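Local coordinates for protein uricase (Arthrobacter globiformis, PDB 2YZC) that catalyses the oxidation of uric acid by molecular oxygen to 5-hydroxyisourate, a step on the way to (S)-allantoin, at residues T177-L182 against N264-F269. Numbering follows the deposited sequence.
Sequences TTDRIL and NPNEVF. With 1AL (allantoate ion), chain I.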
loop_
_atom_site.group_PDB
_atom_site.type_symbol
_atom_site.label_atom_id
_atom_site.label_comp_id
_atom_site.label_asym_id
_atom_site.label_seq_id
_atom_site.Cartn_x
_atom_site.Cartn_y
_atom_site.Cartn_z
ATOM N N THR A 177 -4.173 -5.255 -34.025
ATOM C CA THR A 177 -3.046 -6.159 -33.825
ATOM C C THR A 177 -3.487 -7.615 -33.751
ATOM O O THR A 177 -4.580 -7.920 -33.276
ATOM C CB THR A 177 -2.268 -5.811 -32.537
ATOM O OG1 THR A 177 -1.141 -6.687 -32.413
ATOM C CG2 THR A 177 -3.154 -5.967 -31.314
ATOM N N THR A 178 -2.633 -8.512 -34.234
ATOM C CA THR A 178 -2.933 -9.938 -34.200
ATOM C C THR A 178 -1.983 -10.670 -33.259
ATOM O O THR A 178 -1.982 -11.901 -33.207
ATOM C CB THR A 178 -2.833 -10.584 -35.594
ATOM O OG1 THR A 178 -1.501 -10.434 -36.098
ATOM C CG2 THR A 178 -3.827 -9.937 -36.556
ATOM N N ASP A 179 -1.175 -9.912 -32.521
ATOM C CA ASP A 179 -0.231 -10.502 -31.572
ATOM C C ASP A 179 0.112 -9.490 -30.482
ATOM O O ASP A 179 0.829 -8.516 -30.723
ATOM C CB ASP A 179 1.060 -10.938 -32.283
ATOM C CG ASP A 179 1.895 -11.915 -31.453
ATOM O OD1 ASP A 179 1.717 -11.968 -30.213
ATOM O OD2 ASP A 179 2.742 -12.626 -32.043
ATOM N N ARG A 180 -0.408 -9.718 -29.283
ATOM C CA ARG A 180 -0.135 -8.829 -28.161
ATOM C C ARG A 180 -0.103 -9.659 -26.889
ATOM O O ARG A 180 -0.513 -10.820 -26.884
ATOM C CB ARG A 180 -1.228 -7.757 -28.033
ATOM C CG ARG A 180 -2.601 -8.305 -27.602
ATOM C CD ARG A 180 -3.633 -7.209 -27.354
ATOM N NE ARG A 180 -4.897 -7.762 -26.860
ATOM C CZ ARG A 180 -5.922 -7.038 -26.418
ATOM N NH1 ARG A 180 -5.853 -5.714 -26.408
ATOM N NH2 ARG A 180 -7.016 -7.645 -25.964
ATOM N N ILE A 181 0.408 -9.065 -25.818
ATOM C CA ILE A 181 0.437 -9.737 -24.527
ATOM C C ILE A 181 -0.930 -9.481 -23.896
ATOM O O ILE A 181 -1.550 -8.447 -24.144
ATOM C CB ILE A 181 1.533 -9.140 -23.593
ATOM C CG1 ILE A 181 2.912 -9.681 -23.988
ATOM C CG2 ILE A 181 1.232 -9.472 -22.131
ATOM C CD1 ILE A 181 4.044 -9.140 -23.127
ATOM N N LEU A 182 -1.412 -10.438 -23.115
ATOM C CA LEU A 182 -2.682 -10.279 -22.413
ATOM C C LEU A 182 -2.353 -10.640 -20.974
ATOM O O LEU A 182 -2.101 -11.801 -20.670
ATOM C CB LEU A 182 -3.750 -11.228 -22.969
ATOM C CG LEU A 182 -5.100 -11.179 -22.236
ATOM C CD1 LEU A 182 -5.689 -9.780 -22.346
ATOM C CD2 LEU A 182 -6.060 -12.204 -22.832
ATOM N N ASN A 264 11.766 -4.923 -32.820
ATOM C CA ASN A 264 11.337 -5.452 -31.529
ATOM C C ASN A 264 10.255 -6.459 -31.861
ATOM O O ASN A 264 9.071 -6.138 -31.831
ATOM C CB ASN A 264 10.769 -4.341 -30.640
ATOM C CG ASN A 264 10.385 -4.842 -29.247
ATOM O OD1 ASN A 264 10.500 -6.028 -28.950
ATOM N ND2 ASN A 264 9.926 -3.934 -28.397
ATOM N N PRO A 265 10.657 -7.695 -32.188
ATOM C CA PRO A 265 9.728 -8.769 -32.542
ATOM C C PRO A 265 8.947 -9.323 -31.358
ATOM O O PRO A 265 9.089 -10.494 -31.008
ATOM C CB PRO A 265 10.642 -9.809 -33.171
ATOM C CG PRO A 265 11.863 -9.695 -32.323
ATOM C CD PRO A 265 12.047 -8.192 -32.184
ATOM N N ASN A 266 8.128 -8.474 -30.748
ATOM C CA ASN A 266 7.301 -8.878 -29.614
ATOM C C ASN A 266 8.138 -9.412 -28.447
ATOM O O ASN A 266 7.754 -10.386 -27.795
ATOM C CB ASN A 266 6.304 -9.950 -30.072
ATOM C CG ASN A 266 5.511 -9.523 -31.300
ATOM O OD1 ASN A 266 4.742 -8.567 -31.250
ATOM N ND2 ASN A 266 5.708 -10.228 -32.412
ATOM N N GLU A 267 9.268 -8.763 -28.178
ATOM C CA GLU A 267 10.155 -9.191 -27.099
ATOM C C GLU A 267 10.350 -8.245 -25.913
ATOM O O GLU A 267 10.420 -8.702 -24.772
ATOM C CB GLU A 267 11.531 -9.541 -27.673
ATOM C CG GLU A 267 11.589 -10.906 -28.330
ATOM C CD GLU A 267 12.925 -11.176 -28.999
ATOM O OE1 GLU A 267 13.962 -10.732 -28.463
ATOM O OE2 GLU A 267 12.936 -11.842 -30.056
ATOM N N VAL A 268 10.447 -6.944 -26.174
ATOM C CA VAL A 268 10.684 -5.954 -25.120
ATOM C C VAL A 268 9.457 -5.114 -24.802
ATOM O O VAL A 268 8.972 -4.373 -25.660
ATOM C CB VAL A 268 11.831 -4.998 -25.518
ATOM C CG1 VAL A 268 12.078 -3.990 -24.412
ATOM C CG2 VAL A 268 13.090 -5.795 -25.820
ATOM N N PHE A 269 8.973 -5.206 -23.562
ATOM C CA PHE A 269 7.778 -4.464 -23.168
ATOM C C PHE A 269 7.911 -3.574 -21.936
ATOM O O PHE A 269 8.729 -3.817 -21.045
ATOM C CB PHE A 269 6.609 -5.430 -22.905
ATOM C CG PHE A 269 6.324 -6.376 -24.037
ATOM C CD1 PHE A 269 7.141 -7.483 -24.263
ATOM C CD2 PHE A 269 5.232 -6.165 -24.875
ATOM C CE1 PHE A 269 6.870 -8.371 -25.314
ATOM C CE2 PHE A 269 4.952 -7.039 -25.922
ATOM C CZ PHE A 269 5.773 -8.147 -26.143
HETATM C C1 1AL I . -10.050 -5.454 -25.085
HETATM O O2 1AL I . -10.159 -6.691 -25.115
HETATM N N3 1AL I . -11.123 -4.624 -24.978
HETATM N N4 1AL I . -8.736 -4.994 -25.161
HETATM C C5 1AL I . -8.578 -3.452 -22.984
HETATM O O6 1AL I . -9.153 -4.334 -22.320
HETATM O O7 1AL I . -8.006 -2.452 -22.522
HETATM C C8 1AL I . -8.340 -3.752 -24.496
HETATM C C9 1AL I . -8.542 -1.546 -25.541
HETATM O O10 1AL I . -7.915 -0.467 -25.594
HETATM N N11 1AL I . -9.911 -1.606 -25.569
HETATM N N12 1AL I . -7.915 -2.740 -25.455
HETATM O O HOH W 1 2.616 -7.414 -32.511
HETATM O O HOH W 2 3.746 -8.086 -28.979
#
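Asp179 faces Asn266 and Ile181 meets Phe269 where the loop leading into strand 182-192 of the antiparallel T-fold sheet of uricase passes the start of strand 268-271. Ahead of the contact, Thr177 OG1 accepts from Asp179 N at 3.2 Å, forming an ST turn. The Asp179 carboxylate stacks on the Asn266 amide with planes 24° apart, yet Asp179 OD2 stays 3.8 Å from Asn266 ND2, with no hydrogen bond between them; Asp179 OD1 is hydrogen-bonded to Thr159 OG1, and Asp179 OD2 forms a salt bridge with Arg32 of the second subunit. Water joins the segments instead, one molecule donating to Asp179 O (2.8 Å) and to Asn266 OD1 (2.7 Å). The CB of Arg180 points away from 264-269: with CG between the backbone N and carbonyl carbon (chi1 68°), its extended chain carries the guanidinium edge-on to the bound allantoate, Arg180 NH2 making a weak bond to O2 of the ligand (3.4 Å), while Ser161 holds NE. Ile181 turns back toward Phe269, which with Val268 continues the sheet into the second subunit. Ile181 CD1 makes a CH-pi contact 3.4 Å from the Phe269 ring centroid, only 2° off the ring normal. An alanine here in place of Phe269 would be likely to leave a gap against Ile181 and its CD1 without the ring face it packs on. Ile181 CG1 follows at 3.9 Å from Phe269 CE2.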